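Local coordinates for protein galactonate dehydratase (Zobellia galactanivorans, PDB 5OLC) that probably acts as an enzyme of the enolase superfamily, joining an N-terminal capping domain to a C-terminal domain of the TIM-barrel type, at residues R37-I41 with W306-I310; G54-G58 with D277-A281; G66-F70 with A105-I109; R98-Q103 with E256-Y260. All blocks are in the same frame, centred on the assembly; numbering follows the deposited sequence.

Overall arrangement
Interactions 1, 2 and 4 join the N-terminal domain to loops that follow three successive parallel barrel strands (300-301, 273-274 and 250-252 respectively), whereas interaction 3 lies wholly within the N-terminal domain. Strands 36-46 and 51-56, neighbours in one antiparallel sheet, supply interactions 1 and 2, whose centres are about 9 Å apart and which are linked by E55 and T308. Interactions 3 and 4 share helix 101-120, and their centres are about 13 Å apart. Along the chain, the spans of 2, 3 and 4 all fall within that of interaction 1, while 3 and 4 interleave. Interactions 1, 2 and 4 form a seam between the domains, and interactions 3 and 4 both reach the second subunit.

Interaction 1 (R37-I41 with W306-I310)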
loop_
_atom_site.group_PDB
_atom_site.type_symbol
_atom_site.label_atom_id
_atom_site.label_comp_id
_atom_site.label_asym_id
_atom_site.label_seq_id
_atom_site.Cartn_x
_atom_site.Cartn_y
_atom_site.Cartn_z
ATOM N N ARG A 37 -42.842 -7.060 19.811
ATOM C CA ARG A 37 -42.033 -5.914 19.379
ATOM C C ARG A 37 -41.826 -5.135 20.673
ATOM O O ARG A 37 -42.791 -4.589 21.216
ATOM C CB ARG A 37 -42.761 -5.001 18.352
ATOM C CG ARG A 37 -43.188 -5.628 17.021
ATOM C CD ARG A 37 -42.048 -5.802 16.020
ATOM N NE ARG A 37 -41.707 -4.576 15.291
ATOM C CZ ARG A 37 -42.266 -4.195 14.145
ATOM N NH1 ARG A 37 -43.243 -4.915 13.602
ATOM N NH2 ARG A 37 -41.863 -3.086 13.538
ATOM N N LYS A 38 -40.607 -5.167 21.219
ATOM C CA LYS A 38 -40.256 -4.453 22.448
ATOM C C LYS A 38 -39.297 -3.320 22.080
ATOM O O LYS A 38 -38.161 -3.577 21.662
ATOM C CB LYS A 38 -39.611 -5.406 23.466
ATOM C CG LYS A 38 -40.459 -5.679 24.700
ATOM C CD LYS A 38 -39.852 -6.780 25.590
ATOM C CE LYS A 38 -40.342 -8.175 25.269
ATOM N NZ LYS A 38 -41.727 -8.401 25.754
ATOM N N ILE A 39 -39.776 -2.066 22.175
ATOM C CA ILE A 39 -38.939 -0.901 21.883
ATOM C C ILE A 39 -38.857 -0.009 23.133
ATOM O O ILE A 39 -39.803 0.035 23.912
ATOM C CB ILE A 39 -39.298 -0.123 20.553
ATOM C CG1 ILE A 39 -40.156 1.089 20.800
ATOM C CG2 ILE A 39 -39.909 -0.995 19.432
ATOM C CD1 ILE A 39 -39.474 2.195 20.524
ATOM N N CYS A 40 -37.719 0.653 23.334
ATOM C CA CYS A 40 -37.494 1.581 24.441
ATOM C C CYS A 40 -37.565 3.011 23.887
ATOM O O CYS A 40 -37.096 3.256 22.777
ATOM C CB CYS A 40 -36.159 1.307 25.129
ATOM S SG CYS A 40 -35.732 2.501 26.425
ATOM N N ILE A 41 -38.175 3.940 24.649
ATOM C CA ILE A 41 -38.415 5.362 24.320
ATOM C C ILE A 41 -38.011 6.208 25.569
ATOM O O ILE A 41 -38.132 5.706 26.680
ATOM C CB ILE A 41 -39.955 5.490 24.042
ATOM C CG1 ILE A 41 -40.425 4.708 22.790
ATOM C CG2 ILE A 41 -40.443 6.904 24.001
ATOM C CD1 ILE A 41 -40.242 5.315 21.435
ATOM N N TRP A 306 -36.434 1.923 11.818
ATOM C CA TRP A 306 -37.299 0.795 12.158
ATOM C C TRP A 306 -37.800 0.875 13.611
ATOM O O TRP A 306 -37.521 -0.014 14.430
ATOM C CB TRP A 306 -36.588 -0.544 11.863
ATOM C CG TRP A 306 -37.503 -1.690 11.533
ATOM C CD1 TRP A 306 -38.268 -1.833 10.409
ATOM C CD2 TRP A 306 -37.673 -2.902 12.291
ATOM N NE1 TRP A 306 -38.931 -3.042 10.435
ATOM C CE2 TRP A 306 -38.589 -3.716 11.584
ATOM C CE3 TRP A 306 -37.165 -3.366 13.521
ATOM C CZ2 TRP A 306 -38.997 -4.975 12.058
ATOM C CZ3 TRP A 306 -37.569 -4.611 13.990
ATOM C CH2 TRP A 306 -38.471 -5.403 13.262
ATOM N N GLY A 307 -38.570 1.927 13.893
ATOM C CA GLY A 307 -39.147 2.155 15.212
ATOM C C GLY A 307 -40.482 2.866 15.188
ATOM O O GLY A 307 -41.318 2.594 14.317
ATOM N N THR A 308 -40.698 3.773 16.164
ATOM C CA THR A 308 -41.936 4.556 16.256
ATOM C C THR A 308 -41.752 5.855 15.462
ATOM O O THR A 308 -40.732 6.017 14.789
ATOM C CB THR A 308 -42.351 4.818 17.719
ATOM O OG1 THR A 308 -41.514 5.815 18.286
ATOM C CG2 THR A 308 -42.365 3.580 18.582
ATOM N N TRP A 309 -42.710 6.788 15.545
ATOM C CA TRP A 309 -42.571 8.050 14.839
ATOM C C TRP A 309 -41.537 8.950 15.486
ATOM O O TRP A 309 -41.129 9.905 14.830
ATOM C CB TRP A 309 -43.906 8.767 14.640
ATOM C CG TRP A 309 -44.858 8.021 13.762
ATOM C CD1 TRP A 309 -45.856 7.186 14.172
ATOM C CD2 TRP A 309 -44.905 8.033 12.328
ATOM N NE1 TRP A 309 -46.522 6.671 13.079
ATOM C CE2 TRP A 309 -45.952 7.166 11.934
ATOM C CE3 TRP A 309 -44.182 8.709 11.334
ATOM C CZ2 TRP A 309 -46.290 6.954 10.592
ATOM C CZ3 TRP A 309 -44.520 8.498 10.002
ATOM C CH2 TRP A 309 -45.562 7.632 9.643
ATOM N N ILE A 310 -41.067 8.645 16.737
ATOM C CA ILE A 310 -39.977 9.432 17.345
ATOM C C ILE A 310 -38.742 9.242 16.463
ATOM O O ILE A 310 -38.121 10.231 16.085
ATOM C CB ILE A 310 -39.675 9.126 18.839
ATOM C CG1 ILE A 310 -40.886 9.454 19.725
ATOM C CG2 ILE A 310 -38.469 9.937 19.293
ATOM C CD1 ILE A 310 -40.891 8.830 21.037
#
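The segment 37-41 is extended, in the middle strand of the three-stranded antiparallel sheet, while 306-310 is a loop that turns into a helix at W309. Their end-to-end directions differ by only 32°, and the nearest CA pairs are I39 with G307 at 7.3 Å and I41 with I310 at 8.2 Å. No hydrogen bond crosses this gap; side chains fill it. R37, I39 and I41, every second residue of the strand, point toward the loop. The flat, charged guanidinium of R37 stacks on the indole of W306, with planes at 8° and centres 4.4 Å apart, an off-centre cation-pi contact in which R37 NH2 comes to 3.7 Å from W306 CZ2. D339 balances the charge with a salt bridge. In enolase-superfamily folds the N-terminal domain covers the C-terminal ends of the barrel strands, and here W306-I310 follows barrel strand 300-301. T308 suits the N-cap because its OG1 accepts from I310 N at 3.3 Å; the same hydroxyl is hydrogen-bonded to E55. T308 CG2 meets I39 CD1 at 3.7 Å, and T308 OG1 lies 3.4 Å from I41 CD1. Branched aliphatic bulk closes the deeper end, where I41 CG2 touches I310 CD1 at 3.6 Å.

Interaction 2 (G54-G58 with D277-A281); sequences GEGYG and DICAA
Segment 54-58 runs from extended strand into loop; 277-281 is one short, weakly bonded helical turn, and the CA atoms of G56 and C279 lie 4.6 Å apart. D277 is the N-cap: its OD1 accepts a weak bond from C279 N at 3.0 Å, and its backbone O receives A280 N at 3.0 Å and A281 N at 2.8 Å. D277 OD2 lies over a face of the Y57 ring and is hydrogen-bonded to H304. I278, its CA-CB bond sideways, makes no contact with 54-58. C279, chi1 m, is the centre of the contact, its small, apolar side chain fitting the narrow space against the E55 backbone. C279 O accepts from Y57 N at 2.8 Å and lies 3.4 Å from G56 CA in a CA-H...O contact, while C279 SG is 3.8 Å from E55 CB and 3.3 Å from E55 O. Y57, chi1 t, sets its CB 3.8 Å from C279 CB and 4.1 Å from A280 CB, a methyl small enough to pack against it. Such a join between capping domain and barrel loop fits the enolase superfamily. Around it, E55 bonds T308 and A311 N, I278 packs between helices 283-296 and 309-321, and A281 is backbone-bonded to L258.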
loop_
_atom_site.group_PDB
_atom_site.type_symbol
_atom_site.label_atom_id
_atom_site.label_comp_id
_atom_site.label_asym_id
_atom_site.label_seq_id
_atom_site.Cartn_x
_atom_site.Cartn_y
_atom_site.Cartn_z
ATOM N N GLY A 54 -37.451 10.876 22.737
ATOM C CA GLY A 54 -36.346 10.172 22.093
ATOM C C GLY A 54 -36.584 8.687 21.974
ATOM O O GLY A 54 -37.541 8.169 22.536
ATOM N N GLU A 55 -35.721 8.005 21.241
ATOM C CA GLU A 55 -35.826 6.578 20.980
ATOM C C GLU A 55 -34.436 5.967 20.748
ATOM O O GLU A 55 -33.565 6.593 20.139
ATOM C CB GLU A 55 -36.712 6.365 19.734
ATOM C CG GLU A 55 -37.164 4.942 19.461
ATOM C CD GLU A 55 -38.238 4.860 18.391
ATOM O OE1 GLU A 55 -38.867 5.898 18.095
ATOM O OE2 GLU A 55 -38.437 3.761 17.826
ATOM N N GLY A 56 -34.264 4.754 21.258
ATOM C CA GLY A 56 -33.071 3.934 21.093
ATOM C C GLY A 56 -33.408 2.702 20.274
ATOM O O GLY A 56 -34.529 2.190 20.384
ATOM N N TYR A 57 -32.477 2.253 19.405
ATOM C CA TYR A 57 -32.713 1.082 18.555
ATOM C C TYR A 57 -31.905 -0.121 19.024
ATOM O O TYR A 57 -30.680 -0.018 19.166
ATOM C CB TYR A 57 -32.459 1.389 17.067
ATOM C CG TYR A 57 -32.672 0.208 16.144
ATOM C CD1 TYR A 57 -33.935 -0.090 15.638
ATOM C CD2 TYR A 57 -31.602 -0.588 15.736
ATOM C CE1 TYR A 57 -34.132 -1.166 14.765
ATOM C CE2 TYR A 57 -31.787 -1.670 14.869
ATOM C CZ TYR A 57 -33.055 -1.957 14.386
ATOM O OH TYR A 57 -33.232 -3.019 13.529
ATOM N N GLY A 58 -32.603 -1.239 19.247
ATOM C CA GLY A 58 -32.020 -2.497 19.700
ATOM C C GLY A 58 -32.827 -3.197 20.776
ATOM O O GLY A 58 -34.056 -3.096 20.765
ATOM N N ASP A 277 -28.408 4.151 11.604
ATOM C CA ASP A 277 -29.693 4.347 12.263
ATOM C C ASP A 277 -29.453 5.422 13.320
ATOM O O ASP A 277 -28.554 5.276 14.159
ATOM C CB ASP A 277 -30.227 3.045 12.891
ATOM C CG ASP A 277 -31.677 3.119 13.360
ATOM O OD1 ASP A 277 -31.963 3.903 14.301
ATOM O OD2 ASP A 277 -32.518 2.368 12.811
ATOM N N ILE A 278 -30.229 6.520 13.255
ATOM C CA ILE A 278 -30.086 7.666 14.165
ATOM C C ILE A 278 -30.145 7.217 15.618
ATOM O O ILE A 278 -29.257 7.560 16.392
ATOM C CB ILE A 278 -31.082 8.812 13.816
ATOM C CG1 ILE A 278 -30.774 9.408 12.408
ATOM C CG2 ILE A 278 -31.062 9.915 14.862
ATOM C CD1 ILE A 278 -31.949 9.566 11.482
ATOM N N CYS A 279 -31.112 6.337 15.927
ATOM C CA CYS A 279 -31.439 5.755 17.238
ATOM C C CYS A 279 -30.421 4.708 17.730
ATOM O O CYS A 279 -30.548 4.201 18.854
ATOM C CB CYS A 279 -32.861 5.193 17.213
ATOM S SG CYS A 279 -34.144 6.436 16.877
ATOM N N ALA A 280 -29.395 4.422 16.925
ATOM C CA ALA A 280 -28.377 3.435 17.282
ATOM C C ALA A 280 -26.926 3.970 17.194
ATOM O O ALA A 280 -26.169 3.814 18.157
ATOM C CB ALA A 280 -28.540 2.199 16.416
ATOM N N ALA A 281 -26.569 4.637 16.057
ATOM C CA ALA A 281 -25.228 5.136 15.711
ATOM C C ALA A 281 -24.656 6.299 16.589
ATOM O O ALA A 281 -23.441 6.541 16.573
ATOM C CB ALA A 281 -25.195 5.531 14.240
#

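Interaction 3 (G66-F70 with A105-I109); sequences GIDFF and AISAI
Two alpha-helical segments, 66-70 and 105-109, cross at -72° with axes 9.2 Å apart at closest approach and the CA atoms of I67 and A105 only 5.0 Å apart. So steep and close a crossing is made possible by the small residues G66, A105 and A108, in the helical part of the N-terminal domain that packs on its three-stranded antiparallel sheet. A CB on G66 would clash with A105 CB at 2.8 Å, so glycine leaves a hollow that the alanine methyl fills, A105 CB lying 3.7 Å from G66 C. The same methyl also meets the edge of the F70 ring, A105 CB being 3.7 Å from F70 CE2. I67, chi1 m, is the opposing bump, settling among A105, A108 and I109, with I67 CD1 4.1 Å from A108 CB. F70, chi1 m, lays its ring beside the isoleucines, with F70 CE2 3.6 Å from I106 CG1. No hydrogen bond crosses the interface, so fit and hydrophobic burial alone hold these segments together.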
loop_
_atom_site.group_PDB
_atom_site.type_symbol
_atom_site.label_atom_id
_atom_site.label_comp_id
_atom_site.label_asym_id
_atom_site.label_seq_id
_atom_site.Cartn_x
_atom_site.Cartn_y
_atom_site.Cartn_z
ATOM N N GLY A 66 -29.311 1.368 30.102
ATOM C CA GLY A 66 -28.261 2.223 29.573
ATOM C C GLY A 66 -28.558 3.664 29.902
ATOM O O GLY A 66 -27.711 4.338 30.498
ATOM N N ILE A 67 -29.811 4.116 29.587
ATOM C CA ILE A 67 -30.296 5.469 29.879
ATOM C C ILE A 67 -30.139 5.728 31.386
ATOM O O ILE A 67 -29.567 6.761 31.761
ATOM C CB ILE A 67 -31.741 5.670 29.393
ATOM C CG1 ILE A 67 -31.798 5.697 27.856
ATOM C CG2 ILE A 67 -32.336 6.944 29.994
ATOM C CD1 ILE A 67 -32.967 5.007 27.242
ATOM N N ASP A 68 -30.565 4.745 32.234
ATOM C CA ASP A 68 -30.440 4.779 33.696
ATOM C C ASP A 68 -28.987 4.972 34.146
ATOM O O ASP A 68 -28.749 5.551 35.214
ATOM C CB ASP A 68 -30.979 3.485 34.316
ATOM C CG ASP A 68 -32.472 3.209 34.199
ATOM O OD1 ASP A 68 -33.211 4.093 33.712
ATOM O OD2 ASP A 68 -32.905 2.116 34.622
ATOM N N PHE A 69 -28.020 4.465 33.336
ATOM C CA PHE A 69 -26.591 4.587 33.632
ATOM C C PHE A 69 -26.120 6.028 33.519
ATOM O O PHE A 69 -25.399 6.492 34.400
ATOM C CB PHE A 69 -25.734 3.631 32.767
ATOM C CG PHE A 69 -24.244 3.881 32.873
ATOM C CD1 PHE A 69 -23.520 3.435 33.979
ATOM C CD2 PHE A 69 -23.569 4.581 31.882
ATOM C CE1 PHE A 69 -22.149 3.692 34.086
ATOM C CE2 PHE A 69 -22.201 4.828 31.988
ATOM C CZ PHE A 69 -21.501 4.387 33.091
ATOM N N PHE A 70 -26.538 6.725 32.446
ATOM C CA PHE A 70 -26.174 8.122 32.175
ATOM C C PHE A 70 -27.011 9.126 32.924
ATOM O O PHE A 70 -26.576 10.275 33.062
ATOM C CB PHE A 70 -26.267 8.451 30.674
ATOM C CG PHE A 70 -25.417 7.580 29.779
ATOM C CD1 PHE A 70 -24.028 7.602 29.873
ATOM C CD2 PHE A 70 -26.006 6.750 28.828
ATOM C CE1 PHE A 70 -23.250 6.797 29.056
ATOM C CE2 PHE A 70 -25.226 5.947 28.008
ATOM C CZ PHE A 70 -23.853 5.981 28.123
ATOM N N ALA A 105 -28.435 4.017 23.907
ATOM C CA ALA A 105 -28.822 4.772 25.104
ATOM C C ALA A 105 -28.466 6.244 24.852
ATOM O O ALA A 105 -29.329 7.113 25.047
ATOM C CB ALA A 105 -28.080 4.260 26.318
ATOM N N ILE A 106 -27.204 6.514 24.343
ATOM C CA ILE A 106 -26.701 7.862 23.982
ATOM C C ILE A 106 -27.549 8.452 22.856
ATOM O O ILE A 106 -27.877 9.635 22.922
ATOM C CB ILE A 106 -25.169 7.929 23.665
ATOM C CG1 ILE A 106 -24.310 7.454 24.860
ATOM C CG2 ILE A 106 -24.765 9.354 23.292
ATOM C CD1 ILE A 106 -22.791 7.550 24.714
ATOM N N SER A 107 -27.934 7.625 21.847
ATOM C CA SER A 107 -28.793 8.033 20.716
ATOM C C SER A 107 -30.155 8.521 21.199
ATOM O O SER A 107 -30.596 9.600 20.794
ATOM C CB SER A 107 -29.014 6.887 19.732
ATOM O OG SER A 107 -27.835 6.416 19.106
ATOM N N ALA A 108 -30.830 7.698 22.050
ATOM C CA ALA A 108 -32.143 7.956 22.630
ATOM C C ALA A 108 -32.191 9.302 23.346
ATOM O O ALA A 108 -33.066 10.102 23.015
ATOM C CB ALA A 108 -32.516 6.825 23.560
ATOM N N ILE A 109 -31.215 9.587 24.264
ATOM C CA ILE A 109 -31.079 10.873 24.967
ATOM C C ILE A 109 -30.869 12.005 23.944
ATOM O O ILE A 109 -31.565 13.009 24.026
ATOM C CB ILE A 109 -29.951 10.822 26.042
ATOM C CG1 ILE A 109 -30.335 9.875 27.206
ATOM C CG2 ILE A 109 -29.594 12.228 26.564
ATOM C CD1 ILE A 109 -29.191 9.151 27.845
#

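Interaction 4 (R98-Q103 with E256-Y260); sequences RSGVLQ and EYLKY
This is a buried contact between domains, made where the turn leading into helix 101-120 of the N-terminal domain meets the loop after barrel strand 250-252. It is consistent with the seam between capping domain and barrel in the enolase superfamily. The CA atoms of S99 and Y257 are 5.3 Å apart, and no direct hydrogen bond joins the segments. The Y257 ring, chi1 m, lies under the turn: G100 CA is 4.0 Å from its centroid in a CH-pi contact, and G100 N is 3.6 Å from Y257 CZ. Glycine suits this N-cap position through its positive phi of 61°. Q103 CB meets Y257 CD2 at 3.7 Å, and Q103 OE1 reaches L258 CD2 at 3.2 Å; L258 CD1 lies 3.8 Å from R98 O. A water bridges the segments: it lies 2.9 Å from S99 OG, donates to E256 OE1 at 3.1 Å and accepts weakly from Y257 N at 3.3 Å. The R98 guanidinium forms salt bridges with E234 and E256 of the second subunit, and Y257 OH bonds D95 O there. Helix 82-93 flanks the contact through W86 and Y90, which touch L258, while K259 pairs with E286 of helix 283-296.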
loop_
_atom_site.group_PDB
_atom_site.type_symbol
_atom_site.label_atom_id
_atom_site.label_comp_id
_atom_site.label_asym_id
_atom_site.label_seq_id
_atom_site.Cartn_x
_atom_site.Cartn_y
_atom_site.Cartn_z
ATOM N N ARG A 98 -18.364 1.909 22.411
ATOM C CA ARG A 98 -17.821 1.874 21.038
ATOM C C ARG A 98 -18.899 1.493 20.012
ATOM O O ARG A 98 -18.994 2.122 18.952
ATOM C CB ARG A 98 -16.581 0.962 20.906
ATOM C CG ARG A 98 -15.384 1.388 21.744
ATOM C CD ARG A 98 -14.126 0.619 21.381
ATOM N NE ARG A 98 -13.763 0.748 19.966
ATOM C CZ ARG A 98 -12.551 0.523 19.477
ATOM N NH1 ARG A 98 -12.313 0.676 18.179
ATOM N NH2 ARG A 98 -11.558 0.158 20.283
ATOM N N SER A 99 -19.699 0.463 20.333
ATOM C CA SER A 99 -20.808 -0.021 19.524
ATOM C C SER A 99 -21.970 -0.480 20.424
ATOM O O SER A 99 -21.907 -0.371 21.658
ATOM C CB SER A 99 -20.353 -1.157 18.608
ATOM O OG SER A 99 -20.004 -0.701 17.312
ATOM N N GLY A 100 -23.032 -0.933 19.768
ATOM C CA GLY A 100 -24.226 -1.508 20.363
ATOM C C GLY A 100 -25.083 -0.682 21.298
ATOM O O GLY A 100 -25.420 0.471 21.019
ATOM N N VAL A 101 -25.477 -1.344 22.400
ATOM C CA VAL A 101 -26.391 -0.961 23.474
ATOM C C VAL A 101 -26.124 0.439 24.056
ATOM O O VAL A 101 -27.033 1.259 23.941
ATOM C CB VAL A 101 -26.457 -2.068 24.569
ATOM C CG1 VAL A 101 -27.060 -1.558 25.882
ATOM C CG2 VAL A 101 -27.230 -3.283 24.058
ATOM N N LEU A 102 -24.942 0.736 24.669
ATOM C CA LEU A 102 -24.715 2.089 25.237
ATOM C C LEU A 102 -24.787 3.216 24.183
ATOM O O LEU A 102 -25.130 4.337 24.549
ATOM C CB LEU A 102 -23.442 2.206 26.079
ATOM C CG LEU A 102 -23.504 1.600 27.489
ATOM C CD1 LEU A 102 -22.132 1.514 28.094
ATOM C CD2 LEU A 102 -24.399 2.387 28.420
ATOM N N GLN A 103 -24.551 2.901 22.886
ATOM C CA GLN A 103 -24.673 3.867 21.798
ATOM C C GLN A 103 -26.140 4.193 21.533
ATOM O O GLN A 103 -26.461 5.358 21.266
ATOM C CB GLN A 103 -23.951 3.415 20.503
ATOM C CG GLN A 103 -22.424 3.440 20.571
ATOM C CD GLN A 103 -21.846 4.605 21.361
ATOM O OE1 GLN A 103 -22.120 5.782 21.085
ATOM N NE2 GLN A 103 -21.053 4.298 22.385
ATOM N N GLU A 256 -23.267 -0.346 12.004
ATOM C CA GLU A 256 -22.110 0.534 12.192
ATOM C C GLU A 256 -22.443 1.675 13.146
ATOM O O GLU A 256 -23.515 2.271 13.059
ATOM C CB GLU A 256 -21.546 1.036 10.859
ATOM C CG GLU A 256 -20.614 0.051 10.175
ATOM C CD GLU A 256 -19.276 -0.223 10.843
ATOM O OE1 GLU A 256 -18.821 0.613 11.654
ATOM O OE2 GLU A 256 -18.671 -1.274 10.535
ATOM N N TYR A 257 -21.544 1.921 14.103
ATOM C CA TYR A 257 -21.723 2.900 15.171
ATOM C C TYR A 257 -20.580 3.909 15.226
ATOM O O TYR A 257 -19.408 3.544 15.096
ATOM C CB TYR A 257 -21.841 2.171 16.530
ATOM C CG TYR A 257 -23.014 1.213 16.639
ATOM C CD1 TYR A 257 -22.931 -0.086 16.143
ATOM C CD2 TYR A 257 -24.188 1.590 17.285
ATOM C CE1 TYR A 257 -24.014 -0.964 16.223
ATOM C CE2 TYR A 257 -25.275 0.718 17.383
ATOM C CZ TYR A 257 -25.183 -0.558 16.849
ATOM O OH TYR A 257 -26.243 -1.425 16.966
ATOM N N LEU A 258 -20.932 5.179 15.442
ATOM C CA LEU A 258 -20.056 6.355 15.570
ATOM C C LEU A 258 -19.356 6.772 14.271
ATOM O O LEU A 258 -19.370 6.049 13.265
ATOM C CB LEU A 258 -19.016 6.214 16.714
ATOM C CG LEU A 258 -19.543 5.897 18.116
ATOM C CD1 LEU A 258 -18.402 5.843 19.116
ATOM C CD2 LEU A 258 -20.576 6.929 18.580
ATOM N N LYS A 259 -18.754 7.976 14.309
ATOM C CA LYS A 259 -17.983 8.570 13.215
ATOM C C LYS A 259 -16.777 7.664 12.899
ATOM O O LYS A 259 -16.437 7.465 11.722
ATOM C CB LYS A 259 -17.531 10.012 13.575
ATOM C CG LYS A 259 -16.709 10.165 14.884
ATOM C CD LYS A 259 -16.185 11.583 15.119
ATOM C CE LYS A 259 -17.004 12.372 16.102
ATOM N NZ LYS A 259 -16.824 11.868 17.493
ATOM N N TYR A 260 -16.183 7.058 13.959
ATOM C CA TYR A 260 -15.012 6.191 13.849
ATOM C C TYR A 260 -15.324 4.907 13.124
ATOM O O TYR A 260 -14.501 4.427 12.343
ATOM C CB TYR A 260 -14.420 5.918 15.227
ATOM C CG TYR A 260 -14.184 7.169 16.036
ATOM C CD1 TYR A 260 -13.031 7.926 15.863
ATOM C CD2 TYR A 260 -15.086 7.567 17.018
ATOM C CE1 TYR A 260 -12.781 9.053 16.643
ATOM C CE2 TYR A 260 -14.856 8.702 17.791
ATOM C CZ TYR A 260 -13.703 9.447 17.596
ATOM O OH TYR A 260 -13.458 10.576 18.336
HETATM O O HOH W 1 -18.992 -0.181 14.620
#